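Local coordinates for protein 2-hydroxyisocaproyl-CoA dehydratase activator (Clostridium difficile, PDB 4EHU) that activates (R)-2-hydroxyisocaproyl-CoA dehydratase in leucine fermentation by passing it one electron from a [4Fe-4S] cluster as ATP is hydrolysed, at residues G130-L133 / D134-K138; S162-T165 / V166-E169. One frame throughout, in Å; residues are numbered along the deposited sequence. Where two conformers were deposited one is given.

The two interactions lie on neighbouring helices, 130-140 and 165-177, with their centres about 11 Å apart. Interaction 1 grips the ribose of the ATP analogue through D134; interaction 2 ligates the [4Fe-4S] cluster through C164 at the start of its helix. F132 joins them: its CD1 lies 3.4 Å from T165 OG1 and its CE1 3.8 Å from A168 CB, while M136 CE packs 3.6 Å from T165 O. At their nearest atoms, the side chain of T165 is about 11 Å from the bound nucleotide and that of F132 about 6 Å from the cluster. This direct packing is a plausible path for coupling nucleotide state to the cluster, which the homodimer shares.

Interaction 1: residues G130-L133 / D134-K138; sequences GRFL and DVMAK. With ANP (phosphoaminophosphonic acid-adenylate ester), chain D.
F132 and M136, one helical turn apart, form the tightly packed side of this stretch of helix 130-140. The methionine methyl sits over one face of the phenyl ring, with M136 CE 3.7 Å from F132 CE1, a CH-pi contact displaced toward the rim. M136 SD lies farther off above the ring, 5.0 Å from the F132 ring centroid, which makes the pair a Met-aromatic contact. In M136, chi1 (-62°) sets CG beside the backbone N, and the bend at chi2 (-57°) turns the SD-CE end over the ring. Helices 165-177 and 182-204 pack against the pair, V172 and I189 meeting M136 and V193 meeting F132. Beneath the side chains run regular i to i+4 bonds, among them D134 N to G130 O at 2.8 Å. In this actin-fold ATPase the same helix turns another side to the nucleotide: D134 uses both carboxylate oxygens, OD1 accepting from ANP O2' at 2.8 Å and OD2 from ANP O3' at 2.8 Å. This two-point grip fixes the rotation of the carboxylate and holds the ribose diol. G130 lets the sugar come close, its CA 3.4 Å from ANP O3'. Looser packing marks the partly exposed side, where, in the conformer given, V135 CG2 approaches the edge of the R131 guanidinium at 4.2 Å from NE and R131 NH2 is hydrogen-bonded to S170 OG of the second subunit.

Interaction 2: residues S162-T165 / V166-E169; sequences STCT and VFAE. With SF4 (iron/sulfur cluster), chain C.
The chain passes from an extended C164 (phi/psi -79/137°) into helix 165-177, which opens with the successive bonds A168 N to C164 O at 2.8 Å and E169 N to T165 O at 2.9 Å. C164 is the N-cap. Its sulfur, anti to the backbone N (chi1 169°), reaches beyond the helix start to bind an iron of the cluster, SG to FE1 at 2.3 Å. The same atom accepts a weak but nearly straight capping bond from F167 N, 3.7 Å from SG. Beside it the F167 ring lies oblique to the cysteine, with CD2 3.8 Å from C164 CB, and the sulfur-aromatic contact is likewise oblique. Nearer the backbone, S162 OG meets F167 CB at 3.3 Å and is hydrogen-bonded to E171, farther along the helix. T165 reaches the cluster too, its OG1 3.3 Å from the sulfide S3, while its side chain also packs on V166 of the second subunit. With C125 as the other cysteine ligand of each chain, the one cluster of the dimer is consistent with four thiolates, two per subunit. The weak capping N-H, and probably the positive end of the helix dipole, would help to stabilise negative charge on the C164 sulfur and may thereby influence the cluster's potential.

Interaction 1: residues G130-L133 / D134-K138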
loop_
_atom_site.group_PDB
_atom_site.type_symbol
_atom_site.label_atom_id
_atom_site.label_comp_id
_atom_site.label_asym_id
_atom_site.label_seq_id
_atom_site.Cartn_x
_atom_site.Cartn_y
_atom_site.Cartn_z
ATOM N N GLY A 130 4.232 -10.851 0.535
ATOM C CA GLY A 130 3.519 -11.681 1.477
ATOM C C GLY A 130 2.505 -10.923 2.322
ATOM O O GLY A 130 1.508 -11.490 2.739
ATOM N N ARG A 131 2.773 -9.650 2.590
ATOM C CA ARG A 131 1.854 -8.847 3.382
ATOM C C ARG A 131 0.496 -8.766 2.698
ATOM O O ARG A 131 -0.537 -8.859 3.346
ATOM C CB ARG A 131 2.401 -7.436 3.558
ATOM C CG ARG A 131 1.571 -6.601 4.507
ATOM C CD ARG A 131 1.434 -7.305 5.847
ATOM N NE ARG A 131 0.778 -6.453 6.822
ATOM C CZ ARG A 131 1.421 -5.649 7.661
ATOM N NH1 ARG A 131 2.745 -5.596 7.665
ATOM N NH2 ARG A 131 0.734 -4.901 8.497
ATOM N N PHE A 132 0.508 -8.566 1.385
ATOM C CA PHE A 132 -0.731 -8.500 0.604
ATOM C C PHE A 132 -1.510 -9.812 0.800
ATOM O O PHE A 132 -2.707 -9.804 1.059
ATOM C CB PHE A 132 -0.389 -8.251 -0.876
ATOM C CG PHE A 132 -1.588 -8.198 -1.822
ATOM C CD1 PHE A 132 -2.149 -6.977 -2.162
ATOM C CD2 PHE A 132 -2.082 -9.355 -2.427
ATOM C CE1 PHE A 132 -3.211 -6.899 -3.061
ATOM C CE2 PHE A 132 -3.137 -9.288 -3.317
ATOM C CZ PHE A 132 -3.711 -8.058 -3.640
ATOM N N LEU A 133 -0.818 -10.934 0.691
ATOM C CA LEU A 133 -1.475 -12.237 0.815
ATOM C C LEU A 133 -1.966 -12.447 2.236
ATOM O O LEU A 133 -3.040 -12.980 2.438
ATOM C CB LEU A 133 -0.513 -13.358 0.404
ATOM C CG LEU A 133 -0.167 -13.269 -1.084
ATOM C CD1 LEU A 133 1.082 -14.113 -1.422
ATOM C CD2 LEU A 133 -1.349 -13.745 -1.939
ATOM N N ASP A 134 -1.185 -12.022 3.227
ATOM C CA ASP A 134 -1.581 -12.236 4.609
ATOM C C ASP A 134 -2.846 -11.423 4.887
ATOM O O ASP A 134 -3.777 -11.900 5.543
ATOM C CB ASP A 134 -0.451 -11.840 5.575
ATOM C CG ASP A 134 0.819 -12.679 5.381
ATOM O OD1 ASP A 134 0.755 -13.761 4.758
ATOM O OD2 ASP A 134 1.888 -12.243 5.857
ATOM N N VAL A 135 -2.893 -10.204 4.356
ATOM C CA VAL A 135 -4.071 -9.346 4.503
ATOM C C VAL A 135 -5.305 -9.975 3.856
ATOM O O VAL A 135 -6.389 -9.997 4.450
ATOM C CB VAL A 135 -3.822 -7.943 3.893
ATOM C CG1 VAL A 135 -5.122 -7.208 3.687
ATOM C CG2 VAL A 135 -2.887 -7.127 4.803
ATOM N N MET A 136 -5.160 -10.503 2.640
ATOM C CA MET A 136 -6.298 -11.091 1.951
ATOM C C MET A 136 -6.745 -12.408 2.590
ATOM O O MET A 136 -7.933 -12.687 2.641
ATOM C CB MET A 136 -5.946 -11.366 0.492
ATOM C CG MET A 136 -5.608 -10.113 -0.283
ATOM S SD MET A 136 -6.949 -8.901 -0.225
ATOM C CE MET A 136 -5.989 -7.445 -0.646
ATOM N N ALA A 137 -5.789 -13.213 3.055
ATOM C CA ALA A 137 -6.125 -14.498 3.677
ATOM C C ALA A 137 -7.020 -14.267 4.894
ATOM O O ALA A 137 -7.970 -15.024 5.134
ATOM C CB ALA A 137 -4.850 -15.243 4.084
ATOM N N LYS A 138 -6.722 -13.211 5.642
ATOM C CA LYS A 138 -7.494 -12.864 6.828
ATOM C C LYS A 138 -8.922 -12.495 6.449
ATOM O O LYS A 138 -9.878 -12.904 7.107
ATOM C CB LYS A 138 -6.821 -11.706 7.575
ATOM C CG LYS A 138 -7.476 -11.313 8.889
ATOM C CD LYS A 138 -6.723 -10.144 9.521
ATOM C CE LYS A 138 -7.244 -9.804 10.915
ATOM N NZ LYS A 138 -6.490 -8.672 11.540
HETATM P PG ANP D . 11.464 -9.984 3.996
HETATM O O1G ANP D . 12.194 -9.099 5.000
HETATM O O2G ANP D . 12.451 -10.833 3.235
HETATM O O3G ANP D . 10.550 -9.228 3.115
HETATM P PB ANP D . 10.758 -12.553 5.441
HETATM O O1B ANP D . 10.504 -12.730 6.915
HETATM O O2B ANP D . 12.088 -13.092 4.911
HETATM N N3B ANP D . 10.451 -10.900 5.035
HETATM P PA ANP D . 9.561 -14.936 4.287
HETATM O O1A ANP D . 9.878 -15.702 5.523
HETATM O O2A ANP D . 10.373 -15.110 3.023
HETATM O O3A ANP D . 9.591 -13.352 4.633
HETATM O "O5'" ANP D . 8.017 -15.084 3.866
HETATM C "C5'" ANP D . 6.981 -14.659 4.758
HETATM C "C4'" ANP D . 5.633 -15.063 4.170
HETATM O "O4'" ANP D . 5.544 -16.263 3.415
HETATM C "C3'" ANP D . 4.283 -14.606 4.690
HETATM O "O3'" ANP D . 4.099 -13.198 4.479
HETATM C "C2'" ANP D . 3.312 -15.506 3.918
HETATM O "O2'" ANP D . 2.575 -14.789 2.912
HETATM C "C1'" ANP D . 4.160 -16.584 3.243
HETATM N N9 ANP D . 3.992 -17.924 3.834
HETATM C C8 ANP D . 4.485 -18.359 5.012
HETATM N N7 ANP D . 4.182 -19.667 5.206
HETATM C C5 ANP D . 3.484 -20.067 4.114
HETATM C C6 ANP D . 2.872 -21.316 3.656
HETATM N N6 ANP D . 2.932 -22.413 4.449
HETATM N N1 ANP D . 2.253 -21.316 2.448
HETATM C C2 ANP D . 2.195 -20.231 1.662
HETATM N N3 ANP D . 2.725 -19.052 2.023
HETATM C C4 ANP D . 3.374 -18.924 3.208
#

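Interaction 2: residues S162-T165 / V166-E169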
loop_
_atom_site.group_PDB
_atom_site.type_symbol
_atom_site.label_atom_id
_atom_site.label_comp_id
_atom_site.label_asym_id
_atom_site.label_seq_id
_atom_site.Cartn_x
_atom_site.Cartn_y
_atom_site.Cartn_z
ATOM N N SER A 162 -7.678 -2.893 -8.791
ATOM C CA SER A 162 -6.731 -2.132 -7.974
ATOM C C SER A 162 -5.411 -2.846 -7.839
ATOM O O SER A 162 -5.370 -4.068 -7.692
ATOM C CB SER A 162 -7.304 -1.930 -6.567
ATOM O OG SER A 162 -8.502 -1.186 -6.606
ATOM N N THR A 163 -4.321 -2.089 -7.850
ATOM C CA THR A 163 -3.029 -2.670 -7.560
ATOM C C THR A 163 -2.639 -2.424 -6.089
ATOM O O THR A 163 -1.761 -3.105 -5.586
ATOM C CB THR A 163 -1.917 -2.073 -8.459
ATOM O OG1 THR A 163 -2.008 -0.647 -8.452
ATOM C CG2 THR A 163 -2.066 -2.564 -9.886
ATOM N N CYS A 164 -3.325 -1.492 -5.423
ATOM C CA CYS A 164 -3.042 -1.168 -4.025
ATOM C C CYS A 164 -3.672 -2.216 -3.108
ATOM O O CYS A 164 -4.817 -2.638 -3.323
ATOM C CB CYS A 164 -3.632 0.205 -3.725
ATOM S SG CYS A 164 -3.689 0.686 -1.972
ATOM N N THR A 165 -2.936 -2.644 -2.090
ATOM C CA THR A 165 -3.469 -3.592 -1.113
ATOM C C THR A 165 -4.786 -3.115 -0.496
ATOM O O THR A 165 -5.736 -3.901 -0.343
ATOM C CB THR A 165 -2.464 -3.814 0.035
ATOM O OG1 THR A 165 -1.193 -4.231 -0.495
ATOM C CG2 THR A 165 -2.988 -4.848 1.022
ATOM N N VAL A 166 -4.846 -1.842 -0.133
ATOM C CA VAL A 166 -6.005 -1.301 0.573
ATOM C C VAL A 166 -7.221 -1.289 -0.341
ATOM O O VAL A 166 -8.287 -1.746 0.040
ATOM C CB VAL A 166 -5.731 0.117 1.102
ATOM C CG1 VAL A 166 -6.956 0.625 1.839
ATOM C CG2 VAL A 166 -4.501 0.061 2.018
ATOM N N PHE A 167 -7.061 -0.752 -1.546
ATOM C CA PHE A 167 -8.175 -0.730 -2.492
ATOM C C PHE A 167 -8.557 -2.148 -2.947
ATOM O O PHE A 167 -9.737 -2.437 -3.161
ATOM C CB PHE A 167 -7.854 0.151 -3.703
ATOM C CG PHE A 167 -7.700 1.611 -3.372
ATOM C CD1 PHE A 167 -8.535 2.223 -2.441
ATOM C CD2 PHE A 167 -6.724 2.372 -3.987
ATOM C CE1 PHE A 167 -8.402 3.574 -2.134
ATOM C CE2 PHE A 167 -6.577 3.732 -3.681
ATOM C CZ PHE A 167 -7.423 4.337 -2.756
ATOM N N ALA A 168 -7.577 -3.033 -3.082
ATOM C CA ALA A 168 -7.852 -4.407 -3.511
ATOM C C ALA A 168 -8.657 -5.122 -2.426
ATOM O O ALA A 168 -9.535 -5.928 -2.725
ATOM C CB ALA A 168 -6.543 -5.156 -3.787
ATOM N N GLU A 169 -8.353 -4.833 -1.164
ATOM C CA GLU A 169 -9.108 -5.439 -0.067
ATOM C C GLU A 169 -10.604 -5.109 -0.178
ATOM O O GLU A 169 -11.460 -5.969 0.036
ATOM C CB GLU A 169 -8.578 -4.954 1.281
ATOM C CG GLU A 169 -9.482 -5.308 2.439
ATOM C CD GLU A 169 -8.833 -5.081 3.793
ATOM O OE1 GLU A 169 -7.784 -4.414 3.850
ATOM O OE2 GLU A 169 -9.370 -5.577 4.805
HETATM FE FE1 SF4 C . -1.400 0.666 -1.472
HETATM FE FE2 SF4 C . 0.578 0.756 0.274
HETATM FE FE3 SF4 C . 0.230 2.672 -1.631
HETATM FE FE4 SF4 C . 1.162 0.087 -2.193
HETATM S S1 SF4 C . 2.097 1.695 -0.993
HETATM S S2 SF4 C . -0.363 1.254 -3.263
HETATM S S3 SF4 C . -0.147 -1.080 -0.808
HETATM S S4 SF4 C . -1.052 2.269 0.090
#